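Side-chain contacts in nucleoporin nup120 (Schizosaccharomyces pombe, PDB 4GQ2), which serves as a structural component of the nuclear pore complex, whose nucleoporins can also act as docking partners for transiently associated nuclear transport factors: residues S611-L616 against L702-Q707; S245-L250 against Y313-N318; I437-L442 against A511-F516; L820-Q825 against Q876-R881. All coordinates share one frame; numbering follows the deposited sequence.

Interaction 1: residues S611-L616 against L702-Q707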
loop_
_atom_site.group_PDB
_atom_site.type_symbol
_atom_site.label_atom_id
_atom_site.label_comp_id
_atom_site.label_asym_id
_atom_site.label_seq_id
_atom_site.Cartn_x
_atom_site.Cartn_y
_atom_site.Cartn_z
ATOM N N SER A 611 0.462 -22.702 25.393
ATOM C CA SER A 611 -0.911 -22.507 25.814
ATOM C C SER A 611 -1.238 -21.028 25.697
ATOM O O SER A 611 -0.342 -20.190 25.559
ATOM C CB SER A 611 -1.076 -22.945 27.266
ATOM O OG SER A 611 -0.309 -22.121 28.131
ATOM N N LEU A 612 -2.521 -20.711 25.771
ATOM C CA LEU A 612 -2.980 -19.335 25.726
ATOM C C LEU A 612 -2.287 -18.445 26.770
ATOM O O LEU A 612 -1.794 -17.365 26.445
ATOM C CB LEU A 612 -4.501 -19.298 25.899
ATOM C CG LEU A 612 -5.231 -18.029 25.470
ATOM C CD1 LEU A 612 -6.618 -18.384 24.966
ATOM C CD2 LEU A 612 -5.316 -17.023 26.608
ATOM N N PHE A 613 -2.239 -18.899 28.016
ATOM C CA PHE A 613 -1.790 -18.030 29.101
ATOM C C PHE A 613 -0.283 -18.020 29.315
ATOM O O PHE A 613 0.237 -17.164 30.032
ATOM C CB PHE A 613 -2.572 -18.309 30.387
ATOM C CG PHE A 613 -4.008 -17.871 30.309
ATOM C CD1 PHE A 613 -4.993 -18.738 29.837
ATOM C CD2 PHE A 613 -4.374 -16.580 30.676
ATOM C CE1 PHE A 613 -6.317 -18.333 29.751
ATOM C CE2 PHE A 613 -5.695 -16.167 30.587
ATOM C CZ PHE A 613 -6.667 -17.044 30.123
ATOM N N ASP A 614 0.413 -18.957 28.680
ATOM C CA ASP A 614 1.867 -18.877 28.568
ATOM C C ASP A 614 2.261 -17.765 27.595
ATOM O O ASP A 614 3.225 -17.034 27.837
ATOM C CB ASP A 614 2.464 -20.211 28.106
ATOM C CG ASP A 614 2.500 -21.259 29.207
ATOM O OD1 ASP A 614 2.535 -20.894 30.402
ATOM O OD2 ASP A 614 2.500 -22.461 28.868
ATOM N N THR A 615 1.507 -17.647 26.500
ATOM C CA THR A 615 1.770 -16.639 25.471
ATOM C C THR A 615 1.548 -15.221 25.996
ATOM O O THR A 615 2.375 -14.338 25.763
ATOM C CB THR A 615 0.944 -16.869 24.179
ATOM O OG1 THR A 615 -0.429 -17.097 24.506
ATOM C CG2 THR A 615 1.470 -18.063 23.399
ATOM N N LEU A 616 0.448 -15.012 26.718
ATOM C CA LEU A 616 0.189 -13.726 27.365
ATOM C C LEU A 616 1.317 -13.325 28.313
ATOM O O LEU A 616 1.678 -12.149 28.390
ATOM C CB LEU A 616 -1.141 -13.747 28.124
ATOM C CG LEU A 616 -2.429 -13.554 27.325
ATOM C CD1 LEU A 616 -3.638 -13.933 28.167
ATOM C CD2 LEU A 616 -2.572 -12.124 26.825
ATOM N N LEU A 702 -1.304 -7.486 30.712
ATOM C CA LEU A 702 -0.827 -6.946 31.987
ATOM C C LEU A 702 -1.542 -7.630 33.159
ATOM O O LEU A 702 -0.900 -8.127 34.082
ATOM C CB LEU A 702 -1.049 -5.427 32.041
ATOM C CG LEU A 702 -0.373 -4.637 33.172
ATOM C CD1 LEU A 702 -0.072 -3.225 32.712
ATOM C CD2 LEU A 702 -1.206 -4.607 34.448
ATOM N N ILE A 703 -2.870 -7.641 33.087
ATOM C CA ILE A 703 -3.755 -8.175 34.110
ATOM C C ILE A 703 -3.440 -9.630 34.459
ATOM O O ILE A 703 -3.303 -9.967 35.634
ATOM C CB ILE A 703 -5.228 -8.063 33.640
ATOM C CG1 ILE A 703 -5.675 -6.601 33.609
ATOM C CG2 ILE A 703 -6.163 -8.900 34.509
ATOM C CD1 ILE A 703 -6.955 -6.378 32.827
ATOM N N THR A 704 -3.310 -10.478 33.442
ATOM C CA THR A 704 -3.145 -11.918 33.651
ATOM C C THR A 704 -1.725 -12.293 34.076
ATOM O O THR A 704 -1.426 -13.466 34.277
ATOM C CB THR A 704 -3.566 -12.749 32.415
ATOM O OG1 THR A 704 -2.723 -12.424 31.294
ATOM C CG2 THR A 704 -5.038 -12.489 32.060
ATOM N N SER A 705 -0.859 -11.296 34.213
ATOM C CA SER A 705 0.503 -11.518 34.695
ATOM C C SER A 705 0.683 -10.973 36.112
ATOM O O SER A 705 1.769 -11.062 36.687
ATOM C CB SER A 705 1.510 -10.858 33.753
ATOM O OG SER A 705 1.280 -11.253 32.412
ATOM N N GLN A 706 -0.384 -10.401 36.666
ATOM C CA GLN A 706 -0.343 -9.829 38.009
ATOM C C GLN A 706 -0.606 -10.848 39.107
ATOM O O GLN A 706 -1.538 -11.649 39.013
ATOM C CB GLN A 706 -1.362 -8.701 38.123
ATOM C CG GLN A 706 -0.753 -7.321 38.267
ATOM C CD GLN A 706 0.471 -7.097 37.409
ATOM O OE1 GLN A 706 0.402 -7.091 36.183
ATOM N NE2 GLN A 706 1.605 -6.894 38.058
ATOM N N GLN A 707 0.218 -10.803 40.151
ATOM C CA GLN A 707 -0.027 -11.596 41.356
ATOM C C GLN A 707 -0.962 -10.842 42.301
ATOM O O GLN A 707 -0.582 -10.475 43.412
ATOM C CB GLN A 707 1.288 -11.968 42.051
ATOM C CG GLN A 707 2.262 -12.755 41.182
ATOM C CD GLN A 707 1.667 -14.046 40.637
ATOM O OE1 GLN A 707 1.418 -14.996 41.382
ATOM N NE2 GLN A 707 1.443 -14.087 39.328
#
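L616 and T704 make the main contact between the first turn of helix 612-624 and the chain leaving helix 672-703, the leucine set against the threonine hydroxyl. Their side chains cross at about a right angle: T704 OG1 lies 3.6 Å from L616 CD1 and 3.8 Å from L616 CB. The methyl branch of T704 serves another neighbour, with CG2 at the edge of the F613 ring, near its plane and 4.0 Å from F613 CE2. With chi1 of T704 at 63°, OG1 is wedged between backbone N and carbonyl carbon while CG2 takes the place beside N, which splits the two branches between L616 and F613. One face of the F613 ring is covered by L612 CD2, 3.5 Å above the plane and displaced toward the rim. Within the helical domain the contact thus joins the start of one helix to the end of another, which runs out in a type I turn from I703 to Q706. Most hydrogen bonds here stay within one helix end. S611, the N-cap, accepts from D614 N at its OG (3.3 Å, N-H...O angle 147°). T704 OG1 and S705 OG bond back to the carbonyl oxygens of L700 and S701. The bond between S701 OG and L616 O crosses between the two helices. D719 and F722 of helix 719-739 touch F613 and L616.

Interaction 2: residues S245-L250 against Y313-N318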
loop_
_atom_site.group_PDB
_atom_site.type_symbol
_atom_site.label_atom_id
_atom_site.label_comp_id
_atom_site.label_asym_id
_atom_site.label_seq_id
_atom_site.Cartn_x
_atom_site.Cartn_y
_atom_site.Cartn_z
ATOM N N SER A 245 -34.249 27.792 -11.772
ATOM C CA SER A 245 -35.275 27.191 -12.637
ATOM C C SER A 245 -36.169 26.246 -11.804
ATOM O O SER A 245 -35.749 25.797 -10.743
ATOM C CB SER A 245 -34.651 26.496 -13.861
ATOM O OG SER A 245 -33.269 26.230 -13.676
ATOM N N THR A 246 -37.389 25.937 -12.252
ATOM C CA THR A 246 -37.915 26.321 -13.564
ATOM C C THR A 246 -38.590 27.699 -13.543
ATOM O O THR A 246 -39.627 27.914 -14.180
ATOM C CB THR A 246 -38.861 25.238 -14.149
ATOM O OG1 THR A 246 -38.522 23.950 -13.619
ATOM C CG2 THR A 246 -38.768 25.191 -15.680
ATOM N N TYR A 247 -37.996 28.618 -12.784
ATOM C CA TYR A 247 -38.240 30.038 -12.973
ATOM C C TYR A 247 -37.138 30.517 -13.898
ATOM O O TYR A 247 -35.963 30.425 -13.548
ATOM C CB TYR A 247 -38.156 30.809 -11.653
ATOM C CG TYR A 247 -38.777 30.136 -10.453
ATOM C CD1 TYR A 247 -40.031 29.528 -10.528
ATOM C CD2 TYR A 247 -38.122 30.139 -9.228
ATOM C CE1 TYR A 247 -40.600 28.920 -9.422
ATOM C CE2 TYR A 247 -38.686 29.542 -8.114
ATOM C CZ TYR A 247 -39.921 28.931 -8.216
ATOM O OH TYR A 247 -40.479 28.336 -7.109
ATOM N N ASN A 248 -37.497 31.013 -15.077
ATOM C CA ASN A 248 -36.502 31.590 -15.977
ATOM C C ASN A 248 -35.976 32.898 -15.365
ATOM O O ASN A 248 -36.236 33.995 -15.864
ATOM C CB ASN A 248 -37.095 31.800 -17.376
ATOM C CG ASN A 248 -36.038 31.812 -18.469
ATOM O OD1 ASN A 248 -34.883 31.438 -18.248
ATOM N ND2 ASN A 248 -36.434 32.241 -19.663
ATOM N N VAL A 249 -35.227 32.753 -14.276
ATOM C CA VAL A 249 -34.935 33.852 -13.358
ATOM C C VAL A 249 -33.461 33.927 -12.958
ATOM O O VAL A 249 -32.807 32.904 -12.743
ATOM C CB VAL A 249 -35.824 33.736 -12.095
ATOM C CG1 VAL A 249 -35.153 34.333 -10.866
ATOM C CG2 VAL A 249 -37.187 34.366 -12.347
ATOM N N LEU A 250 -32.959 35.154 -12.865
ATOM C CA LEU A 250 -31.616 35.433 -12.382
ATOM C C LEU A 250 -31.735 36.205 -11.074
ATOM O O LEU A 250 -32.506 37.160 -10.986
ATOM C CB LEU A 250 -30.856 36.261 -13.420
ATOM C CG LEU A 250 -29.339 36.106 -13.548
ATOM C CD1 LEU A 250 -28.980 34.754 -14.150
ATOM C CD2 LEU A 250 -28.765 37.231 -14.395
ATOM N N TYR A 313 -34.363 33.514 2.029
ATOM C CA TYR A 313 -35.512 34.134 1.387
ATOM C C TYR A 313 -36.282 33.109 0.568
ATOM O O TYR A 313 -35.687 32.229 -0.053
ATOM C CB TYR A 313 -35.064 35.264 0.458
ATOM C CG TYR A 313 -34.466 36.468 1.148
ATOM C CD1 TYR A 313 -33.138 36.462 1.566
ATOM C CD2 TYR A 313 -35.219 37.626 1.361
ATOM C CE1 TYR A 313 -32.581 37.564 2.192
ATOM C CE2 TYR A 313 -34.665 38.739 1.982
ATOM C CZ TYR A 313 -33.345 38.698 2.395
ATOM O OH TYR A 313 -32.772 39.783 3.018
ATOM N N LYS A 314 -37.605 33.240 0.566
ATOM C CA LYS A 314 -38.470 32.435 -0.288
ATOM C C LYS A 314 -38.789 33.213 -1.559
ATOM O O LYS A 314 -39.106 34.405 -1.503
ATOM C CB LYS A 314 -39.764 32.072 0.456
ATOM C CG LYS A 314 -40.770 31.256 -0.343
ATOM C CD LYS A 314 -40.491 29.761 -0.274
ATOM C CE LYS A 314 -41.307 28.971 -1.293
ATOM N NZ LYS A 314 -42.746 28.844 -0.932
ATOM N N LEU A 315 -38.684 32.542 -2.701
ATOM C CA LEU A 315 -39.114 33.118 -3.966
ATOM C C LEU A 315 -40.521 32.631 -4.286
ATOM O O LEU A 315 -40.779 31.424 -4.349
ATOM C CB LEU A 315 -38.162 32.754 -5.108
ATOM C CG LEU A 315 -37.714 33.841 -6.099
ATOM C CD1 LEU A 315 -37.180 33.190 -7.361
ATOM C CD2 LEU A 315 -38.797 34.852 -6.465
ATOM N N ASN A 316 -41.422 33.590 -4.480
ATOM C CA ASN A 316 -42.809 33.312 -4.813
ATOM C C ASN A 316 -43.140 33.871 -6.191
ATOM O O ASN A 316 -42.927 35.056 -6.458
ATOM C CB ASN A 316 -43.736 33.901 -3.746
ATOM C CG ASN A 316 -43.449 33.353 -2.355
ATOM O OD1 ASN A 316 -43.438 32.139 -2.144
ATOM N ND2 ASN A 316 -43.216 34.250 -1.398
ATOM N N ALA A 317 -43.636 33.000 -7.065
ATOM C CA ALA A 317 -44.000 33.376 -8.428
ATOM C C ALA A 317 -45.487 33.138 -8.667
ATOM O O ALA A 317 -46.041 32.141 -8.198
ATOM C CB ALA A 317 -43.168 32.591 -9.431
ATOM N N ASN A 318 -46.127 34.056 -9.388
ATOM C CA ASN A 318 -47.543 33.907 -9.744
ATOM C C ASN A 318 -47.791 33.832 -11.253
ATOM O O ASN A 318 -46.897 33.489 -12.027
ATOM C CB ASN A 318 -48.411 34.998 -9.091
ATOM C CG ASN A 318 -48.012 36.411 -9.501
ATOM O OD1 ASN A 318 -47.628 37.222 -8.659
ATOM N ND2 ASN A 318 -48.118 36.717 -10.791
#
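Y247 and L315 form the tight part of this contact, their side chains sliding past each other in opposite directions. L315 CD1 sits 3.7 Å from Y247 CD2 and 4.0 Å from Y247 CE2, meeting the ring at a slant. The same methyl reaches V249 CG1 at 4.2 Å, so one branch of L315 bridges tyrosine and valine. L315 and V249 are both buried, and L244 of strand 238-244 packs against each of them. The two segments belong to successive four-stranded antiparallel sheets of the beta-propeller domain, and their side chains meet between these neighbouring blades. V249 opens strand 249-254 and L315 lies on strand 309-317, whereas Y247 sits in the turn between strands 238-244 and 249-254. N248 centres an inverse gamma turn there. Y247 points toward the other blade, its CG anti to the carbonyl carbon (chi1 -41°), which sets the ring beside L315. Toward the end of strand 309-317 the fit slackens. A317, on the exposed side, brings its CB no nearer than 4.5 Å to Y247 CE1, again obliquely to the ring. At the phenol end, Y247 OH makes a weak hydrogen bond with S296 OG, just ahead of strand 297-302.

Interaction 3: residues I437-L442 against A511-F516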
loop_
_atom_site.group_PDB
_atom_site.type_symbol
_atom_site.label_atom_id
_atom_site.label_comp_id
_atom_site.label_asym_id
_atom_site.label_seq_id
_atom_site.Cartn_x
_atom_site.Cartn_y
_atom_site.Cartn_z
ATOM N N ILE A 437 5.917 15.300 -4.806
ATOM C CA ILE A 437 7.062 14.383 -4.743
ATOM C C ILE A 437 7.974 14.581 -5.959
ATOM O O ILE A 437 9.200 14.687 -5.812
ATOM C CB ILE A 437 6.633 12.902 -4.581
ATOM C CG1 ILE A 437 5.876 12.696 -3.255
ATOM C CG2 ILE A 437 7.835 11.970 -4.649
ATOM C CD1 ILE A 437 5.314 11.300 -3.045
ATOM N N GLN A 438 7.370 14.662 -7.147
ATOM C CA GLN A 438 8.124 14.863 -8.387
ATOM C C GLN A 438 8.909 16.168 -8.383
ATOM O O GLN A 438 10.084 16.190 -8.739
ATOM C CB GLN A 438 7.201 14.838 -9.602
ATOM C CG GLN A 438 6.543 13.502 -9.861
ATOM C CD GLN A 438 5.460 13.581 -10.915
ATOM O OE1 GLN A 438 4.956 14.660 -11.231
ATOM N NE2 GLN A 438 5.100 12.434 -11.472
ATOM N N VAL A 439 8.255 17.253 -7.984
ATOM C CA VAL A 439 8.920 18.555 -7.910
ATOM C C VAL A 439 9.985 18.569 -6.819
ATOM O O VAL A 439 11.085 19.065 -7.044
ATOM C CB VAL A 439 7.915 19.712 -7.735
ATOM C CG1 VAL A 439 8.637 21.021 -7.451
ATOM C CG2 VAL A 439 7.064 19.842 -8.989
ATOM N N ALA A 440 9.668 18.007 -5.652
ATOM C CA ALA A 440 10.662 17.849 -4.590
ATOM C C ALA A 440 11.874 17.049 -5.074
ATOM O O ALA A 440 13.015 17.385 -4.758
ATOM C CB ALA A 440 10.041 17.187 -3.379
ATOM N N LEU A 441 11.617 15.996 -5.847
ATOM C CA LEU A 441 12.676 15.169 -6.414
ATOM C C LEU A 441 13.633 15.960 -7.319
ATOM O O LEU A 441 14.838 15.706 -7.307
ATOM C CB LEU A 441 12.083 13.973 -7.169
ATOM C CG LEU A 441 13.058 12.875 -7.596
ATOM C CD1 LEU A 441 13.825 12.339 -6.393
ATOM C CD2 LEU A 441 12.314 11.756 -8.308
ATOM N N LEU A 442 13.086 16.896 -8.097
ATOM C CA LEU A 442 13.871 17.819 -8.927
ATOM C C LEU A 442 14.925 18.569 -8.112
ATOM O O LEU A 442 16.109 18.570 -8.448
ATOM C CB LEU A 442 12.945 18.839 -9.590
ATOM C CG LEU A 442 12.649 18.848 -11.092
ATOM C CD1 LEU A 442 11.984 17.574 -11.581
ATOM C CD2 LEU A 442 11.770 20.051 -11.400
ATOM N N ALA A 511 5.960 17.773 1.989
ATOM C CA ALA A 511 4.855 18.316 2.785
ATOM C C ALA A 511 4.725 19.825 2.628
ATOM O O ALA A 511 3.611 20.352 2.626
ATOM C CB ALA A 511 5.005 17.947 4.262
ATOM N N TYR A 512 5.856 20.516 2.490
ATOM C CA TYR A 512 5.848 21.978 2.364
ATOM C C TYR A 512 5.216 22.423 1.048
ATOM O O TYR A 512 4.378 23.324 1.022
ATOM C CB TYR A 512 7.260 22.565 2.520
ATOM C CG TYR A 512 7.350 24.034 2.176
ATOM C CD1 TYR A 512 6.931 25.021 3.081
ATOM C CD2 TYR A 512 7.849 24.442 0.939
ATOM C CE1 TYR A 512 7.012 26.370 2.755
ATOM C CE2 TYR A 512 7.932 25.781 0.605
ATOM C CZ TYR A 512 7.515 26.742 1.507
ATOM O OH TYR A 512 7.611 28.062 1.140
ATOM N N LEU A 513 5.618 21.780 -0.040
ATOM C CA LEU A 513 5.055 22.079 -1.347
ATOM C C LEU A 513 3.589 21.689 -1.412
ATOM O O LEU A 513 2.757 22.462 -1.901
ATOM C CB LEU A 513 5.829 21.348 -2.438
ATOM C CG LEU A 513 7.286 21.758 -2.658
ATOM C CD1 LEU A 513 7.865 20.879 -3.747
ATOM C CD2 LEU A 513 7.405 23.229 -3.034
ATOM N N ASP A 514 3.273 20.497 -0.902
ATOM C CA ASP A 514 1.942 19.947 -1.072
ATOM C C ASP A 514 0.906 20.701 -0.282
ATOM O O ASP A 514 -0.263 20.712 -0.649
ATOM C CB ASP A 514 1.871 18.472 -0.690
ATOM C CG ASP A 514 0.561 17.838 -1.123
ATOM O OD1 ASP A 514 0.338 17.682 -2.341
ATOM O OD2 ASP A 514 -0.256 17.514 -0.249
ATOM N N HIS A 515 1.344 21.318 0.808
ATOM C CA HIS A 515 0.467 22.077 1.683
ATOM C C HIS A 515 -0.121 23.294 1.018
ATOM O O HIS A 515 -1.205 23.740 1.388
ATOM C CB HIS A 515 1.190 22.442 2.978
ATOM C CG HIS A 515 0.286 23.013 4.034
ATOM N ND1 HIS A 515 -0.938 22.497 4.303
ATOM C CD2 HIS A 515 0.459 24.089 4.902
ATOM C CE1 HIS A 515 -1.515 23.206 5.289
ATOM N NE2 HIS A 515 -0.660 24.183 5.655
ATOM N N PHE A 516 0.565 23.829 0.012
ATOM C CA PHE A 516 -0.015 24.889 -0.824
ATOM C C PHE A 516 -1.284 24.408 -1.533
ATOM O O PHE A 516 -2.203 25.191 -1.766
ATOM C CB PHE A 516 1.012 25.421 -1.837
ATOM C CG PHE A 516 2.124 26.216 -1.208
ATOM C CD1 PHE A 516 1.873 27.470 -0.636
ATOM C CD2 PHE A 516 3.425 25.718 -1.178
ATOM C CE1 PHE A 516 2.893 28.200 -0.040
ATOM C CE2 PHE A 516 4.453 26.450 -0.590
ATOM C CZ PHE A 516 4.185 27.691 -0.020
#
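One methyl of L513 does nearly all the touching here: CD1 reaches V439 CG1 at 3.8 Å and V439 CB at 4.2 Å. It also lies over the backbone of the facing helix, 3.9 Å from A440 N, with A440 CB at 4.3 Å. V439 turns CG1 opposite its backbone N (chi1 171°), and L513 holds an extended chi2 of 178°, which carries CD1 across to the valine and alanine. All three residues are buried. Around them, F51 of helix 46-55 and L456 of helix 453-459 also touch V439. Next to L513, D514 OD1 is hydrogen-bonded to S433 OG, just before helix 434-443, and D514 OD2 forms a salt bridge with K539 of strand 539-544. On another side of helix 492-515, F516 CE2 stands 3.6 Å above one face of the Y512 ring, displaced toward the rim, and Y512 OH is hydrogen-bonded to E48. Both helices belong to a helical excursion between strands 390-395 and 520-525 of the large mixed sheet. Across the segments the chemistry is van der Waals contact without a hydrogen bond, so this contact depends on apolar fit and on exclusion of water at a buried site, while the directional bonds lie outside it, at D514 and Y512.

Interaction 4: residues L820-Q825 against Q876-R881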
loop_
_atom_site.group_PDB
_atom_site.type_symbol
_atom_site.label_atom_id
_atom_site.label_comp_id
_atom_site.label_asym_id
_atom_site.label_seq_id
_atom_site.Cartn_x
_atom_site.Cartn_y
_atom_site.Cartn_z
ATOM N N LEU A 820 -7.946 -12.087 -5.456
ATOM C CA LEU A 820 -6.724 -11.514 -6.019
ATOM C C LEU A 820 -6.086 -12.526 -6.965
ATOM O O LEU A 820 -5.627 -12.172 -8.055
ATOM C CB LEU A 820 -5.740 -11.101 -4.914
ATOM C CG LEU A 820 -6.044 -9.810 -4.134
ATOM C CD1 LEU A 820 -5.133 -9.668 -2.916
ATOM C CD2 LEU A 820 -5.911 -8.592 -5.035
ATOM N N PHE A 821 -6.088 -13.788 -6.535
ATOM C CA PHE A 821 -5.529 -14.870 -7.319
ATOM C C PHE A 821 -6.263 -14.995 -8.642
ATOM O O PHE A 821 -5.634 -14.964 -9.700
ATOM C CB PHE A 821 -5.553 -16.192 -6.544
ATOM C CG PHE A 821 -4.818 -17.298 -7.238
ATOM C CD1 PHE A 821 -3.436 -17.420 -7.103
ATOM C CD2 PHE A 821 -5.499 -18.206 -8.053
ATOM C CE1 PHE A 821 -2.747 -18.434 -7.753
ATOM C CE2 PHE A 821 -4.812 -19.220 -8.708
ATOM C CZ PHE A 821 -3.434 -19.334 -8.557
ATOM N N LEU A 822 -7.589 -15.105 -8.581
ATOM C CA LEU A 822 -8.435 -15.130 -9.785
ATOM C C LEU A 822 -8.132 -13.989 -10.751
ATOM O O LEU A 822 -8.294 -14.143 -11.959
ATOM C CB LEU A 822 -9.919 -15.092 -9.398
ATOM C CG LEU A 822 -10.773 -16.361 -9.280
ATOM C CD1 LEU A 822 -10.013 -17.673 -9.469
ATOM C CD2 LEU A 822 -11.523 -16.345 -7.954
ATOM N N PHE A 823 -7.706 -12.844 -10.218
ATOM C CA PHE A 823 -7.363 -11.686 -11.051
ATOM C C PHE A 823 -5.868 -11.615 -11.330
ATOM O O PHE A 823 -5.362 -10.599 -11.811
ATOM C CB PHE A 823 -7.902 -10.383 -10.448
ATOM C CG PHE A 823 -9.344 -10.121 -10.789
ATOM C CD1 PHE A 823 -10.364 -10.825 -10.152
ATOM C CD2 PHE A 823 -9.684 -9.184 -11.761
ATOM C CE1 PHE A 823 -11.698 -10.601 -10.476
ATOM C CE2 PHE A 823 -11.013 -8.957 -12.095
ATOM C CZ PHE A 823 -12.024 -9.663 -11.447
ATOM N N LYS A 824 -5.175 -12.716 -11.042
ATOM C CA LYS A 824 -3.782 -12.912 -11.464
ATOM C C LYS A 824 -2.840 -11.923 -10.787
ATOM O O LYS A 824 -1.784 -11.582 -11.323
ATOM C CB LYS A 824 -3.664 -12.872 -12.998
ATOM C CG LYS A 824 -4.629 -13.822 -13.695
ATOM C CD LYS A 824 -4.373 -13.937 -15.188
ATOM C CE LYS A 824 -5.178 -15.090 -15.777
ATOM N NZ LYS A 824 -4.788 -15.421 -17.178
ATOM N N GLN A 825 -3.239 -11.480 -9.596
ATOM C CA GLN A 825 -2.410 -10.627 -8.758
ATOM C C GLN A 825 -1.504 -11.491 -7.883
ATOM O O GLN A 825 -1.597 -11.485 -6.640
ATOM C CB GLN A 825 -3.279 -9.679 -7.916
ATOM C CG GLN A 825 -4.030 -8.639 -8.738
ATOM C CD GLN A 825 -3.093 -7.708 -9.487
ATOM O OE1 GLN A 825 -2.017 -7.367 -8.994
ATOM N NE2 GLN A 825 -3.494 -7.293 -10.682
ATOM N N GLN A 876 -18.629 -21.100 -3.375
ATOM C CA GLN A 876 -18.085 -19.749 -3.171
ATOM C C GLN A 876 -16.741 -19.430 -3.844
ATOM O O GLN A 876 -16.492 -18.268 -4.224
ATOM C CB GLN A 876 -17.988 -19.437 -1.674
ATOM C CG GLN A 876 -17.972 -17.943 -1.381
ATOM C CD GLN A 876 -17.527 -17.610 0.029
ATOM O OE1 GLN A 876 -16.465 -17.019 0.230
ATOM N NE2 GLN A 876 -18.343 -17.972 1.013
ATOM N N PHE A 877 -15.890 -20.449 -3.981
ATOM C CA PHE A 877 -14.529 -20.261 -4.467
ATOM C C PHE A 877 -14.332 -20.849 -5.849
ATOM O O PHE A 877 -14.306 -22.067 -6.018
ATOM C CB PHE A 877 -13.514 -20.878 -3.505
ATOM C CG PHE A 877 -13.644 -20.398 -2.089
ATOM C CD1 PHE A 877 -13.141 -19.159 -1.710
ATOM C CD2 PHE A 877 -14.260 -21.192 -1.127
ATOM C CE1 PHE A 877 -13.257 -18.715 -0.399
ATOM C CE2 PHE A 877 -14.367 -20.761 0.188
ATOM C CZ PHE A 877 -13.863 -19.521 0.551
ATOM N N ALA A 878 -14.162 -19.971 -6.828
ATOM C CA ALA A 878 -13.954 -20.379 -8.212
ATOM C C ALA A 878 -12.631 -21.119 -8.451
ATOM O O ALA A 878 -12.478 -21.752 -9.492
ATOM C CB ALA A 878 -14.062 -19.176 -9.133
ATOM N N VAL A 879 -11.679 -21.038 -7.515
ATOM C CA VAL A 879 -10.435 -21.822 -7.648
ATOM C C VAL A 879 -10.707 -23.323 -7.539
ATOM O O VAL A 879 -9.883 -24.129 -7.940
ATOM C CB VAL A 879 -9.322 -21.438 -6.629
ATOM C CG1 VAL A 879 -8.668 -20.122 -7.002
ATOM C CG2 VAL A 879 -9.847 -21.410 -5.197
ATOM N N LEU A 880 -11.869 -23.685 -6.995
ATOM C CA LEU A 880 -12.243 -25.086 -6.800
ATOM C C LEU A 880 -12.884 -25.723 -8.037
ATOM O O LEU A 880 -13.128 -26.928 -8.049
ATOM C CB LEU A 880 -13.172 -25.238 -5.590
ATOM C CG LEU A 880 -12.673 -24.793 -4.210
ATOM C CD1 LEU A 880 -13.648 -25.220 -3.124
ATOM C CD2 LEU A 880 -11.291 -25.349 -3.915
ATOM N N ARG A 881 -13.140 -24.924 -9.074
ATOM C CA ARG A 881 -13.852 -25.417 -10.261
ATOM C C ARG A 881 -13.197 -26.632 -10.927
ATOM O O ARG A 881 -13.880 -27.620 -11.197
ATOM C CB ARG A 881 -14.154 -24.297 -11.280
ATOM C CG ARG A 881 -12.942 -23.654 -11.941
ATOM C CD ARG A 881 -13.330 -22.854 -13.176
ATOM N NE ARG A 881 -13.462 -23.702 -14.361
ATOM C CZ ARG A 881 -12.457 -24.029 -15.172
ATOM N NH1 ARG A 881 -11.226 -23.581 -14.939
ATOM N NH2 ARG A 881 -12.679 -24.806 -16.222
#
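A Schellman motif ends helix 812-822 where F821 and L822 meet A878 and V879, inside the HEAT-repeat region. Q825 N bonds to L820 O (2.9 Å) and K824 N to F821 O (2.7 Å), with K824 at positive phi (66°). The last helical residues, F821 and L822, turn their side chains to the facing loop. V879 CG1 is shared by both: it lies 3.7 Å from L822 CD1 and 3.8 Å from F821 CD2, approaching the phenyl ring at a slant. The other L822 methyl, CD2, rests 4.0 Å from A878 CB on the more exposed side. The backbone adds a polar tie, for V879 N is hydrogen-bonded to E818 OE2, a turn earlier on the same helix as L822. F821 also stacks edge-to-face with Y826 of helix 826-832 and touches L848, I849 and K852 of helix 840-852, while the 878-880 segment leads through L880 into helix 881-889.

How the interactions relate
Along the chain the four contacts follow in series: interaction 2, interaction 3, interaction 1, then interaction 4. Interactions 2 and 3 both lie in the beta-propeller region of the sequence, yet their centres are 47 Å apart, one between blades and the other between helices inserted in that domain. Interactions 1 and 2 are the most distant pair, with centres 72 Å apart on opposite sides of the chain's centre. Interactions 3 and 4 have the shortest gap, about 21 Å between nearest atoms. None touches another. Interactions 2, 3 and 4 rest on apolar side chains; interaction 1 sets a leucine against a threonine hydroxyl. None has a hydrogen bond between its own segments, and each joins elements within one region of this structural nucleoporin.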